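Local coordinates for p-47 protein (Clostridium botulinum E1 str. 'BoNT E Beluga', PDB 5WIX) that is of unknown function but has a TULIP-domain fold resembling bactericidal/permeability-increasing protein, which makes lipid binding a possibility rather than an established activity, at residues A[334-339]-A[354-359]; A[262-267]-A[279-284]; A[340-345]-A[417-422]; A[293-298]-A[320-325]. One frame throughout, in Å; residues are numbered along the deposited sequence.

Contact 1 (A[334-339]-A[354-359])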
loop_
_atom_site.group_PDB
_atom_site.type_symbol
_atom_site.label_atom_id
_atom_site.label_comp_id
_atom_site.label_asym_id
_atom_site.label_seq_id
_atom_site.Cartn_x
_atom_site.Cartn_y
_atom_site.Cartn_z
ATOM N N MET A 334 21.806 25.579 -5.626
ATOM C CA MET A 334 20.385 25.636 -5.986
ATOM C C MET A 334 19.445 25.106 -4.898
ATOM O O MET A 334 19.757 24.133 -4.215
ATOM C CB MET A 334 20.130 24.858 -7.279
ATOM C CG MET A 334 18.731 25.018 -7.820
ATOM S SD MET A 334 18.550 24.416 -9.508
ATOM C CE MET A 334 18.730 22.678 -9.168
ATOM N N GLU A 335 18.303 25.768 -4.731
ATOM C CA GLU A 335 17.150 25.159 -4.058
ATOM C C GLU A 335 15.973 25.181 -5.022
ATOM O O GLU A 335 15.666 26.220 -5.614
ATOM C CB GLU A 335 16.779 25.870 -2.760
ATOM C CG GLU A 335 15.616 25.175 -2.024
ATOM C CD GLU A 335 15.097 25.930 -0.799
ATOM O OE1 GLU A 335 14.969 25.311 0.282
ATOM O OE2 GLU A 335 14.792 27.134 -0.918
ATOM N N CYS A 336 15.314 24.037 -5.185
ATOM C CA CYS A 336 14.302 23.900 -6.231
ATOM C C CYS A 336 13.186 22.937 -5.853
ATOM O O CYS A 336 13.398 21.719 -5.745
ATOM C CB CYS A 336 14.949 23.437 -7.540
ATOM S SG CYS A 336 13.776 23.175 -8.892
ATOM N N ILE A 337 11.996 23.506 -5.679
ATOM C CA ILE A 337 10.788 22.773 -5.332
ATOM C C ILE A 337 10.110 22.157 -6.560
ATOM O O ILE A 337 9.775 22.868 -7.513
ATOM C CB ILE A 337 9.807 23.695 -4.648
ATOM C CG1 ILE A 337 10.534 24.569 -3.620
ATOM C CG2 ILE A 337 8.662 22.892 -4.048
ATOM C CD1 ILE A 337 11.111 23.800 -2.472
ATOM N N THR A 338 9.914 20.841 -6.552
ATOM C CA THR A 338 9.137 20.201 -7.606
ATOM C C THR A 338 7.867 19.623 -7.006
ATOM O O THR A 338 7.806 19.414 -5.793
ATOM C CB THR A 338 9.913 19.098 -8.307
ATOM O OG1 THR A 338 10.323 18.130 -7.336
ATOM C CG2 THR A 338 11.131 19.672 -8.946
ATOM N N LYS A 339 6.873 19.350 -7.856
ATOM C CA LYS A 339 5.532 18.977 -7.396
ATOM C C LYS A 339 4.937 17.736 -8.064
ATOM O O LYS A 339 4.979 17.599 -9.283
ATOM C CB LYS A 339 4.569 20.152 -7.605
ATOM C CG LYS A 339 3.133 19.873 -7.211
ATOM C CD LYS A 339 2.211 21.059 -7.523
ATOM C CE LYS A 339 0.784 20.825 -6.984
ATOM N NZ LYS A 339 -0.166 21.945 -7.270
ATOM N N TYR A 354 7.953 23.773 -9.383
ATOM C CA TYR A 354 7.039 24.662 -8.652
ATOM C C TYR A 354 7.683 26.026 -8.442
ATOM O O TYR A 354 7.079 27.070 -8.696
ATOM C CB TYR A 354 6.660 24.048 -7.308
ATOM C CG TYR A 354 5.690 24.861 -6.467
ATOM C CD1 TYR A 354 4.323 24.845 -6.737
ATOM C CD2 TYR A 354 6.131 25.611 -5.378
ATOM C CE1 TYR A 354 3.424 25.571 -5.961
ATOM C CE2 TYR A 354 5.236 26.340 -4.595
ATOM C CZ TYR A 354 3.883 26.315 -4.892
ATOM O OH TYR A 354 2.987 27.036 -4.124
ATOM N N SER A 355 8.928 26.005 -7.984
ATOM C CA SER A 355 9.655 27.241 -7.743
ATOM C C SER A 355 11.153 27.027 -7.754
ATOM O O SER A 355 11.645 25.932 -7.487
ATOM C CB SER A 355 9.249 27.831 -6.403
ATOM O OG SER A 355 9.803 27.055 -5.356
ATOM N N THR A 356 11.885 28.088 -8.036
ATOM C CA THR A 356 13.320 28.030 -7.876
ATOM C C THR A 356 13.712 29.152 -6.946
ATOM O O THR A 356 14.125 30.229 -7.389
ATOM C CB THR A 356 14.053 28.118 -9.216
ATOM O OG1 THR A 356 13.333 28.983 -10.102
ATOM C CG2 THR A 356 14.100 26.754 -9.826
ATOM N N PRO A 357 13.555 28.904 -5.639
ATOM C CA PRO A 357 13.847 29.956 -4.661
ATOM C C PRO A 357 15.341 30.266 -4.550
ATOM O O PRO A 357 15.685 31.311 -4.007
ATOM C CB PRO A 357 13.281 29.391 -3.343
ATOM C CG PRO A 357 13.095 27.943 -3.550
ATOM C CD PRO A 357 12.941 27.709 -5.028
ATOM N N ILE A 358 16.205 29.401 -5.075
ATOM C CA ILE A 358 17.647 29.672 -5.092
ATOM C C ILE A 358 18.326 29.197 -6.372
ATOM O O ILE A 358 18.302 28.007 -6.691
ATOM C CB ILE A 358 18.376 28.997 -3.904
ATOM C CG1 ILE A 358 18.034 29.686 -2.575
ATOM C CG2 ILE A 358 19.879 29.008 -4.129
ATOM C CD1 ILE A 358 18.617 28.979 -1.350
ATOM N N MET A 359 18.924 30.127 -7.109
ATOM C CA MET A 359 19.849 29.767 -8.184
ATOM C C MET A 359 21.035 30.717 -8.166
ATOM O O MET A 359 21.065 31.713 -8.886
ATOM C CB MET A 359 19.165 29.778 -9.548
ATOM C CG MET A 359 18.883 28.379 -10.049
ATOM S SD MET A 359 18.415 28.329 -11.782
ATOM C CE MET A 359 17.265 29.706 -11.874
#
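Met334 and Met359 lie side by side on one face of an antiparallel strand pair, with Met334 SD 4.0 Å from Met359 CG. On this buried side Cys336 SG meets Thr356 CG2 at 3.7 Å, and Phe387 and Arg388 of helix 370-390 cover Met334, whose flexible, unbranched chain suits a place between strand and helix. Backbone bonds run along the contact: Glu335 and Ile358 exchange a reciprocal pair, Ile337 N donates to Ser355 O at 3.0 Å, and Ile337 O takes two donors, Tyr354 N at 2.8 Å and Ser355 N at 3.3 Å, the signature of a classic beta bulge. Both strands belong to the hairpin of 328-343 and 348-363; the second turns a corner at Pro357, which has no N-H to offer Glu335 O, and the register shifts by one around Thr356 and Pro357, a beta bulge. The opposite face packs the strands more extensively on each other, yet its outer residues Tyr354, Pro357 and Ile358 are exposed. There the extended Glu335 chain crosses Pro357, and Ile358 CB rests 3.7 Å from Glu335 CB. Tyr354 CG is anti to the backbone N (chi1 -179°); the ring lies beside Ile337, Tyr354 CD2 3.9 Å from Ile337 CG2, and Lys339 skirts it obliquely.

Contact 2 (A[262-267]-A[279-284]); sequences SNNFNV and NKNTLN
Lys280 N donates to Asn264 O at 2.6 Å, the one backbone bond across this contact, and three further polar links surround it. The Lys280 chain reaches across to the turn with CG anti to the backbone N (chi1 -175°); the chain bends at chi3, and NZ donates to Asn263 O at 3.1 Å; a weak bond to Asn263 OD1, 3.4 Å from NZ, adds to it. A long flexible lysine suits this exposed place, since its amine can pair with the turn while its methylenes pass Asn266. Separately, Asn264 ND2 donates to Asn281 OD1 at 2.9 Å, the two amide planes standing 73° apart. Inward lies the apolar layer: Leu283 CD1 comes within 3.9 Å of Phe265 CZ, and Leu283 CD2 sits over one ring face, offset toward the rim. The second shell fixes these groups. Asn279 OD1 accepts from Phe302 N and Asn279 ND2 donates to Asn281 O, while Asn264 OD1 is held by Thr261 N. Phe265 meets Phe302 edge-to-face and also packs on Leu249 of helix 240-252. A type I turn from Ser262 to Phe265 presents the Asn263 and Asn264 carbonyls, and Phe265 with Asn279 forms a non-hydrogen-bonded antiparallel pair, the open end of the beta hairpin made by strands 265-269 and 275-279.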
loop_
_atom_site.group_PDB
_atom_site.type_symbol
_atom_site.label_atom_id
_atom_site.label_comp_id
_atom_site.label_asym_id
_atom_site.label_seq_id
_atom_site.Cartn_x
_atom_site.Cartn_y
_atom_site.Cartn_z
ATOM N N SER A 262 22.287 6.169 -9.348
ATOM C CA SER A 262 21.639 5.667 -8.112
ATOM C C SER A 262 22.584 4.932 -7.162
ATOM O O SER A 262 22.446 5.039 -5.945
ATOM C CB SER A 262 20.453 4.735 -8.425
ATOM O OG SER A 262 20.868 3.388 -8.561
ATOM N N ASN A 263 23.516 4.162 -7.711
ATOM C CA ASN A 263 24.629 3.660 -6.931
ATOM C C ASN A 263 25.362 4.872 -6.350
ATOM O O ASN A 263 26.006 4.785 -5.299
ATOM C CB ASN A 263 25.565 2.798 -7.783
ATOM C CG ASN A 263 26.507 1.964 -6.934
ATOM O OD1 ASN A 263 26.120 1.488 -5.861
ATOM N ND2 ASN A 263 27.752 1.794 -7.397
ATOM N N ASN A 264 25.229 6.008 -7.044
ATOM C CA ASN A 264 25.687 7.303 -6.557
ATOM C C ASN A 264 24.835 7.908 -5.446
ATOM O O ASN A 264 25.252 8.889 -4.820
ATOM C CB ASN A 264 25.752 8.292 -7.715
ATOM C CG ASN A 264 26.862 7.961 -8.684
ATOM O OD1 ASN A 264 26.651 7.856 -9.889
ATOM N ND2 ASN A 264 28.049 7.759 -8.151
ATOM N N PHE A 265 23.657 7.320 -5.194
ATOM C CA PHE A 265 22.690 7.846 -4.215
ATOM C C PHE A 265 22.388 6.953 -3.022
ATOM O O PHE A 265 22.312 5.724 -3.138
ATOM C CB PHE A 265 21.362 8.145 -4.897
ATOM C CG PHE A 265 21.399 9.337 -5.784
ATOM C CD1 PHE A 265 21.216 10.600 -5.259
ATOM C CD2 PHE A 265 21.644 9.198 -7.141
ATOM C CE1 PHE A 265 21.249 11.700 -6.069
ATOM C CE2 PHE A 265 21.691 10.294 -7.961
ATOM C CZ PHE A 265 21.493 11.551 -7.421
ATOM N N ASN A 266 22.175 7.598 -1.878
ATOM C CA ASN A 266 21.669 6.946 -0.675
ATOM C C ASN A 266 20.268 7.433 -0.322
ATOM O O ASN A 266 19.900 8.570 -0.628
ATOM C CB ASN A 266 22.605 7.199 0.507
ATOM C CG ASN A 266 23.588 6.071 0.718
ATOM O OD1 ASN A 266 23.396 4.966 0.200
ATOM N ND2 ASN A 266 24.645 6.334 1.490
ATOM N N VAL A 267 19.473 6.584 0.316
ATOM C CA VAL A 267 18.291 7.110 0.979
ATOM C C VAL A 267 18.472 6.898 2.477
ATOM O O VAL A 267 18.667 5.774 2.947
ATOM C CB VAL A 267 16.966 6.484 0.463
ATOM C CG1 VAL A 267 17.100 4.983 0.245
ATOM C CG2 VAL A 267 15.833 6.821 1.409
ATOM N N ASN A 279 23.019 12.274 -1.735
ATOM C CA ASN A 279 24.038 11.684 -2.602
ATOM C C ASN A 279 25.085 10.893 -1.802
ATOM O O ASN A 279 25.466 11.280 -0.684
ATOM C CB ASN A 279 24.717 12.766 -3.428
ATOM C CG ASN A 279 25.446 13.777 -2.571
ATOM O OD1 ASN A 279 25.006 14.126 -1.474
ATOM N ND2 ASN A 279 26.575 14.255 -3.072
ATOM N N LYS A 280 25.536 9.775 -2.368
ATOM C CA LYS A 280 26.479 8.888 -1.678
ATOM C C LYS A 280 27.876 9.439 -1.839
ATOM O O LYS A 280 28.758 9.202 -1.015
ATOM C CB LYS A 280 26.402 7.455 -2.231
ATOM C CG LYS A 280 27.271 6.419 -1.491
ATOM C CD LYS A 280 27.306 5.054 -2.214
ATOM C CE LYS A 280 25.981 4.285 -2.119
ATOM N NZ LYS A 280 26.021 2.975 -2.844
ATOM N N ASN A 281 28.046 10.197 -2.918
ATOM C CA ASN A 281 29.335 10.719 -3.346
ATOM C C ASN A 281 29.181 11.728 -4.479
ATOM O O ASN A 281 28.054 12.116 -4.831
ATOM C CB ASN A 281 30.249 9.578 -3.788
ATOM C CG ASN A 281 29.560 8.611 -4.736
ATOM O OD1 ASN A 281 28.804 9.012 -5.622
ATOM N ND2 ASN A 281 29.810 7.323 -4.542
ATOM N N THR A 282 30.311 12.129 -5.061
ATOM C CA THR A 282 30.319 13.161 -6.085
ATOM C C THR A 282 29.504 12.716 -7.300
ATOM O O THR A 282 29.705 11.621 -7.837
ATOM C CB THR A 282 31.766 13.529 -6.525
ATOM O OG1 THR A 282 32.557 13.887 -5.381
ATOM C CG2 THR A 282 31.744 14.699 -7.503
ATOM N N LEU A 283 28.568 13.563 -7.716
ATOM C CA LEU A 283 27.787 13.304 -8.917
ATOM C C LEU A 283 28.437 13.963 -10.132
ATOM O O LEU A 283 28.560 15.192 -10.189
ATOM C CB LEU A 283 26.350 13.812 -8.739
ATOM C CG LEU A 283 25.743 13.518 -7.368
ATOM C CD1 LEU A 283 24.359 14.168 -7.224
ATOM C CD2 LEU A 283 25.672 12.017 -7.129
ATOM N N ASN A 284 28.847 13.163 -11.112
ATOM C CA ASN A 284 29.510 13.743 -12.286
ATOM C C ASN A 284 28.520 14.100 -13.385
ATOM O O ASN A 284 28.026 13.225 -14.125
ATOM C CB ASN A 284 30.582 12.792 -12.811
ATOM C CG ASN A 284 31.597 12.417 -11.737
ATOM O OD1 ASN A 284 32.177 13.281 -11.073
ATOM N ND2 ASN A 284 31.789 11.115 -11.542
#

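Contact 3 (A[340-345]-A[417-422]); sequences FIYDNK and VTNIIL
Phe340 and Tyr342 meet Leu422 and Ile420 across two nearly antiparallel strands (175°) whose axes approach only to 7.8 Å, a spacing filled by side chains rather than spanned by backbone bonds. The Phe340 ring lies under Leu422: Leu422 CB stands over the face, 3.7 Å from the Phe340 centroid, a CH-pi contact, and Leu422 CD2 reaches on to Phe340 CB. Ile420 approaches the same ring differently, with CG2 at the edge, near the ring plane and 3.7 Å from CZ. The branched isoleucine serves both rings: its CB makes a CH-pi contact over one face of Tyr342, 3.9 Å from that centroid, and CG1 is 3.5 Å from Tyr342 CE1. Both rings are directed across the gap by CG lying anti to the backbone N (chi1 171° in Phe340). The strands come from different sheets: 417-422 is an edge of the six-stranded sheet, and 340-343 ends a long strand of the eight-stranded one, so this is a seam between two parts of the TULIP-like body. Phe399, Val349 and Phe426 also touch Ile420. Near Asn344 the contact turns polar. Asn419 OD1 comes obliquely to the Tyr342 ring, 3.4 Å from CE2, and Lys347 NZ bonds both Asn344 O and Val417 O. Asp343 OD1 accepts from Lys345 N in an Asx turn, while Thr418 and Asn419 both face Gln429 in a classic beta bulge.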
loop_
_atom_site.group_PDB
_atom_site.type_symbol
_atom_site.label_atom_id
_atom_site.label_comp_id
_atom_site.label_asym_id
_atom_site.label_seq_id
_atom_site.Cartn_x
_atom_site.Cartn_y
_atom_site.Cartn_z
ATOM N N PHE A 340 4.353 16.855 -7.255
ATOM C CA PHE A 340 3.644 15.681 -7.752
ATOM C C PHE A 340 2.492 16.102 -8.645
ATOM O O PHE A 340 1.865 17.126 -8.411
ATOM C CB PHE A 340 3.134 14.840 -6.584
ATOM C CG PHE A 340 2.204 13.726 -6.981
ATOM C CD1 PHE A 340 2.702 12.479 -7.325
ATOM C CD2 PHE A 340 0.830 13.911 -6.967
ATOM C CE1 PHE A 340 1.844 11.445 -7.674
ATOM C CE2 PHE A 340 -0.029 12.884 -7.307
ATOM C CZ PHE A 340 0.475 11.652 -7.660
ATOM N N ILE A 341 2.222 15.303 -9.667
ATOM C CA ILE A 341 1.230 15.631 -10.689
ATOM C C ILE A 341 0.615 14.342 -11.179
ATOM O O ILE A 341 1.323 13.433 -11.620
ATOM C CB ILE A 341 1.849 16.388 -11.894
ATOM C CG1 ILE A 341 1.980 17.877 -11.583
ATOM C CG2 ILE A 341 1.002 16.188 -13.169
ATOM C CD1 ILE A 341 0.665 18.512 -11.317
ATOM N N TYR A 342 -0.701 14.236 -11.110
ATOM C CA TYR A 342 -1.288 13.001 -11.577
ATOM C C TYR A 342 -2.246 13.231 -12.724
ATOM O O TYR A 342 -3.071 14.144 -12.710
ATOM C CB TYR A 342 -1.972 12.276 -10.445
ATOM C CG TYR A 342 -2.656 11.013 -10.904
ATOM C CD1 TYR A 342 -1.920 9.908 -11.327
ATOM C CD2 TYR A 342 -4.042 10.926 -10.920
ATOM C CE1 TYR A 342 -2.550 8.756 -11.745
ATOM C CE2 TYR A 342 -4.674 9.786 -11.336
ATOM C CZ TYR A 342 -3.930 8.702 -11.745
ATOM O OH TYR A 342 -4.580 7.565 -12.160
ATOM N N ASP A 343 -2.097 12.400 -13.742
ATOM C CA ASP A 343 -2.922 12.510 -14.922
ATOM C C ASP A 343 -3.883 11.341 -14.874
ATOM O O ASP A 343 -3.475 10.199 -15.072
ATOM C CB ASP A 343 -2.066 12.501 -16.185
ATOM C CG ASP A 343 -2.873 12.262 -17.443
ATOM O OD1 ASP A 343 -4.053 12.660 -17.496
ATOM O OD2 ASP A 343 -2.320 11.674 -18.392
ATOM N N ASN A 344 -5.152 11.610 -14.577
ATOM C CA ASN A 344 -6.075 10.508 -14.375
ATOM C C ASN A 344 -6.419 9.805 -15.686
ATOM O O ASN A 344 -6.804 8.644 -15.681
ATOM C CB ASN A 344 -7.349 10.981 -13.674
ATOM C CG ASN A 344 -8.089 9.839 -12.970
ATOM O OD1 ASN A 344 -7.471 8.963 -12.347
ATOM N ND2 ASN A 344 -9.426 9.844 -13.073
ATOM N N LYS A 345 -6.258 10.491 -16.811
ATOM C CA LYS A 345 -6.596 9.897 -18.110
ATOM C C LYS A 345 -5.612 8.804 -18.565
ATOM O O LYS A 345 -6.028 7.772 -19.085
ATOM C CB LYS A 345 -6.693 10.985 -19.183
ATOM C CG LYS A 345 -7.114 10.470 -20.551
ATOM C CD LYS A 345 -7.594 11.607 -21.453
ATOM C CE LYS A 345 -8.018 11.102 -22.836
ATOM N NZ LYS A 345 -6.863 10.583 -23.635
ATOM N N VAL A 417 -7.345 1.670 -12.362
ATOM C CA VAL A 417 -6.825 2.482 -11.265
ATOM C C VAL A 417 -7.533 3.840 -11.264
ATOM O O VAL A 417 -7.541 4.548 -12.272
ATOM C CB VAL A 417 -5.286 2.681 -11.385
ATOM C CG1 VAL A 417 -4.786 3.710 -10.376
ATOM C CG2 VAL A 417 -4.561 1.358 -11.185
ATOM N N THR A 418 -8.128 4.211 -10.136
ATOM C CA THR A 418 -9.007 5.382 -10.112
ATOM C C THR A 418 -8.334 6.671 -9.652
ATOM O O THR A 418 -8.744 7.763 -10.044
ATOM C CB THR A 418 -10.198 5.128 -9.221
ATOM O OG1 THR A 418 -9.739 4.768 -7.906
ATOM C CG2 THR A 418 -11.025 4.001 -9.810
ATOM N N ASN A 419 -7.317 6.543 -8.805
ATOM C CA ASN A 419 -6.541 7.706 -8.409
ATOM C C ASN A 419 -5.218 7.335 -7.766
ATOM O O ASN A 419 -5.044 6.236 -7.238
ATOM C CB ASN A 419 -7.334 8.599 -7.454
ATOM C CG ASN A 419 -6.877 10.051 -7.500
ATOM O OD1 ASN A 419 -6.386 10.523 -8.526
ATOM N ND2 ASN A 419 -7.030 10.766 -6.383
ATOM N N ILE A 420 -4.288 8.278 -7.829
ATOM C CA ILE A 420 -2.997 8.147 -7.187
ATOM C C ILE A 420 -2.777 9.402 -6.347
ATOM O O ILE A 420 -3.031 10.535 -6.817
ATOM C CB ILE A 420 -1.880 7.949 -8.239
ATOM C CG1 ILE A 420 -2.149 6.625 -8.979
ATOM C CG2 ILE A 420 -0.497 8.048 -7.604
ATOM C CD1 ILE A 420 -1.001 6.045 -9.760
ATOM N N ILE A 421 -2.372 9.220 -5.094
ATOM C CA ILE A 421 -2.182 10.386 -4.259
ATOM C C ILE A 421 -0.874 10.328 -3.546
ATOM O O ILE A 421 -0.500 9.313 -2.960
ATOM C CB ILE A 421 -3.297 10.566 -3.196
ATOM C CG1 ILE A 421 -4.683 10.694 -3.837
ATOM C CG2 ILE A 421 -3.033 11.808 -2.358
ATOM C CD1 ILE A 421 -5.468 9.401 -3.894
ATOM N N LEU A 422 -0.174 11.444 -3.591
ATOM C CA LEU A 422 1.053 11.586 -2.841
ATOM C C LEU A 422 0.808 12.625 -1.790
ATOM O O LEU A 422 0.929 13.816 -2.056
ATOM C CB LEU A 422 2.207 12.007 -3.743
ATOM C CG LEU A 422 3.557 12.193 -3.046
ATOM C CD1 LEU A 422 4.116 10.834 -2.640
ATOM C CD2 LEU A 422 4.519 12.935 -3.963
#

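Contact 4 (A[293-298]-A[320-325]); sequences LYYYPE and VKLTGY
Pro297 and Val320 make the apolar base of this contact, their CB atoms 3.6 Å apart where the backbones come closest. Val320 CG2, anti to the backbone N, also reaches Tyr295, lying 4.0 Å from its CB. Further along, Leu322 CD2 meets Tyr295 CE1 at 3.4 Å, the two side chains crossing at a slant. The branched methyls of Val320 and Leu322 suit buried places against Tyr295, and Pro297 sets a compact apolar ring against Val320. A second group of contacts is between polar atoms and carbon. Thr323 OG1 lies over one face of the Tyr295 ring, 3.5 Å above the plane and offset toward the rim, whereas Lys321 O stands at the ring's edge, in its plane. Chi1 (-55°) sets Tyr295 CG anti to the carbonyl carbon; the ring meets one oxygen on its face, the other at its edge. The same Thr323 side chain slides past Leu293 in the opposite direction, and its CG2 faces Tyr294 O. No hydrogen bond joins the two segments. The one backbone bond within them, Tyr325 N to Leu322 O at 2.9 Å, closes a type II turn in which Gly324 takes a positive phi (106°) that glycine accepts readily. The segments lie on the adjoining strands 293-307 and 311-322, which are paired by backbone bonds at Glu298 and Ile319 and diverge here; Val375, Val379 and Ser383 of helix 370-390 cover the apolar side, and strands 288-290 and 328-343 flank it.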
loop_
_atom_site.group_PDB
_atom_site.type_symbol
_atom_site.label_atom_id
_atom_site.label_comp_id
_atom_site.label_asym_id
_atom_site.label_seq_id
_atom_site.Cartn_x
_atom_site.Cartn_y
_atom_site.Cartn_z
ATOM N N LEU A 293 33.412 25.477 -25.983
ATOM C CA LEU A 293 33.929 24.437 -25.092
ATOM C C LEU A 293 32.874 23.657 -24.276
ATOM O O LEU A 293 31.840 24.209 -23.888
ATOM C CB LEU A 293 34.938 25.057 -24.135
ATOM C CG LEU A 293 36.257 25.398 -24.817
ATOM C CD1 LEU A 293 36.260 26.831 -25.349
ATOM C CD2 LEU A 293 37.377 25.180 -23.840
ATOM N N TYR A 294 33.159 22.375 -24.025
ATOM C CA TYR A 294 32.354 21.528 -23.146
ATOM C C TYR A 294 32.759 21.670 -21.674
ATOM O O TYR A 294 33.942 21.567 -21.334
ATOM C CB TYR A 294 32.454 20.052 -23.569
ATOM C CG TYR A 294 31.590 19.714 -24.773
ATOM C CD1 TYR A 294 30.313 19.160 -24.619
ATOM C CD2 TYR A 294 32.031 19.973 -26.058
ATOM C CE1 TYR A 294 29.522 18.871 -25.736
ATOM C CE2 TYR A 294 31.249 19.687 -27.160
ATOM C CZ TYR A 294 30.004 19.142 -26.996
ATOM O OH TYR A 294 29.259 18.861 -28.111
ATOM N N TYR A 295 31.772 21.895 -20.800
ATOM C CA TYR A 295 32.034 21.942 -19.366
ATOM C C TYR A 295 31.325 20.773 -18.668
ATOM O O TYR A 295 30.332 20.251 -19.179
ATOM C CB TYR A 295 31.624 23.295 -18.794
ATOM C CG TYR A 295 32.292 24.470 -19.502
ATOM C CD1 TYR A 295 33.372 25.135 -18.928
ATOM C CD2 TYR A 295 31.831 24.915 -20.747
ATOM C CE1 TYR A 295 33.978 26.209 -19.578
ATOM C CE2 TYR A 295 32.420 25.980 -21.398
ATOM C CZ TYR A 295 33.500 26.628 -20.818
ATOM O OH TYR A 295 34.085 27.689 -21.488
ATOM N N TYR A 296 31.867 20.342 -17.528
ATOM C CA TYR A 296 31.446 19.111 -16.857
ATOM C C TYR A 296 31.304 19.329 -15.371
ATOM O O TYR A 296 32.159 18.899 -14.589
ATOM C CB TYR A 296 32.448 17.982 -17.082
ATOM C CG TYR A 296 32.501 17.436 -18.482
ATOM C CD1 TYR A 296 31.854 16.257 -18.802
ATOM C CD2 TYR A 296 33.206 18.093 -19.484
ATOM C CE1 TYR A 296 31.902 15.742 -20.080
ATOM C CE2 TYR A 296 33.265 17.586 -20.782
ATOM C CZ TYR A 296 32.609 16.405 -21.073
ATOM O OH TYR A 296 32.649 15.884 -22.354
ATOM N N PRO A 297 30.201 19.976 -14.965
ATOM C CA PRO A 297 30.081 20.404 -13.567
ATOM C C PRO A 297 29.932 19.211 -12.658
ATOM O O PRO A 297 29.596 18.136 -13.148
ATOM C CB PRO A 297 28.827 21.265 -13.574
ATOM C CG PRO A 297 27.998 20.665 -14.663
ATOM C CD PRO A 297 28.959 20.205 -15.724
ATOM N N GLU A 298 30.197 19.384 -11.367
ATOM C CA GLU A 298 29.978 18.297 -10.420
ATOM C C GLU A 298 29.273 18.789 -9.167
ATOM O O GLU A 298 29.736 19.719 -8.496
ATOM C CB GLU A 298 31.296 17.613 -10.058
ATOM C CG GLU A 298 32.348 18.547 -9.540
ATOM C CD GLU A 298 33.740 17.947 -9.607
ATOM O OE1 GLU A 298 34.189 17.444 -8.553
ATOM O OE2 GLU A 298 34.379 17.984 -10.697
ATOM N N VAL A 320 31.729 23.982 -11.085
ATOM C CA VAL A 320 32.058 23.670 -12.468
ATOM C C VAL A 320 33.386 24.317 -12.855
ATOM O O VAL A 320 33.521 25.542 -12.829
ATOM C CB VAL A 320 30.947 24.122 -13.436
ATOM C CG1 VAL A 320 30.463 25.514 -13.094
ATOM C CG2 VAL A 320 31.446 24.061 -14.859
ATOM N N LYS A 321 34.382 23.502 -13.190
ATOM C CA LYS A 321 35.696 24.057 -13.556
ATOM C C LYS A 321 35.713 24.561 -15.001
ATOM O O LYS A 321 35.054 23.998 -15.886
ATOM C CB LYS A 321 36.806 23.017 -13.329
ATOM C CG LYS A 321 37.005 22.671 -11.844
ATOM C CD LYS A 321 37.818 21.393 -11.610
ATOM C CE LYS A 321 38.159 21.233 -10.122
ATOM N NZ LYS A 321 39.142 22.275 -9.654
ATOM N N LEU A 322 36.449 25.645 -15.220
ATOM C CA LEU A 322 36.606 26.220 -16.556
ATOM C C LEU A 322 37.658 25.483 -17.377
ATOM O O LEU A 322 38.844 25.516 -17.039
ATOM C CB LEU A 322 36.994 27.688 -16.456
ATOM C CG LEU A 322 35.844 28.612 -16.111
ATOM C CD1 LEU A 322 36.337 30.045 -16.131
ATOM C CD2 LEU A 322 34.774 28.387 -17.132
ATOM N N THR A 323 37.226 24.828 -18.447
ATOM C CA THR A 323 38.131 24.023 -19.250
ATOM C C THR A 323 39.197 24.926 -19.880
ATOM O O THR A 323 38.866 25.845 -20.626
ATOM C CB THR A 323 37.347 23.233 -20.330
ATOM O OG1 THR A 323 36.408 24.103 -20.974
ATOM C CG2 THR A 323 36.566 22.080 -19.691
ATOM N N GLY A 324 40.467 24.698 -19.540
ATOM C CA GLY A 324 41.557 25.507 -20.065
ATOM C C GLY A 324 42.114 26.468 -19.039
ATOM O O GLY A 324 43.187 27.030 -19.220
ATOM N N TYR A 325 41.350 26.673 -17.972
ATOM C CA TYR A 325 41.728 27.500 -16.826
ATOM C C TYR A 325 41.355 26.696 -15.613
ATOM O O TYR A 325 40.450 27.073 -14.872
ATOM C CB TYR A 325 40.993 28.845 -16.796
ATOM C CG TYR A 325 41.198 29.706 -18.015
ATOM C CD1 TYR A 325 41.972 30.858 -17.958
ATOM C CD2 TYR A 325 40.612 29.367 -19.229
ATOM C CE1 TYR A 325 42.156 31.643 -19.083
ATOM C CE2 TYR A 325 40.793 30.134 -20.353
ATOM C CZ TYR A 325 41.560 31.271 -20.279
ATOM O OH TYR A 325 41.723 32.023 -21.419
#

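Following the chain, contact 2 closes first, bringing 279-284 back to 262-267 around a short hairpin. Contact 4 comes next and closes the loop from 293-298 to 320-325; the two touch where Leu283 O packs on Glu298 CB, strands 283-284 and 293-307 being neighbours. Contact 1 then closes the hairpin of strands 328-343 and 348-363. Contact 3 opens from the same strand 328-343, directly after residue 339, but waits until 417-422 for its partner, so it crosses contact 1; the others run in series and none nest. Contacts 1, 2 and 4 stay within the eight-stranded sheet, whereas contact 3 ties it to the six-stranded one.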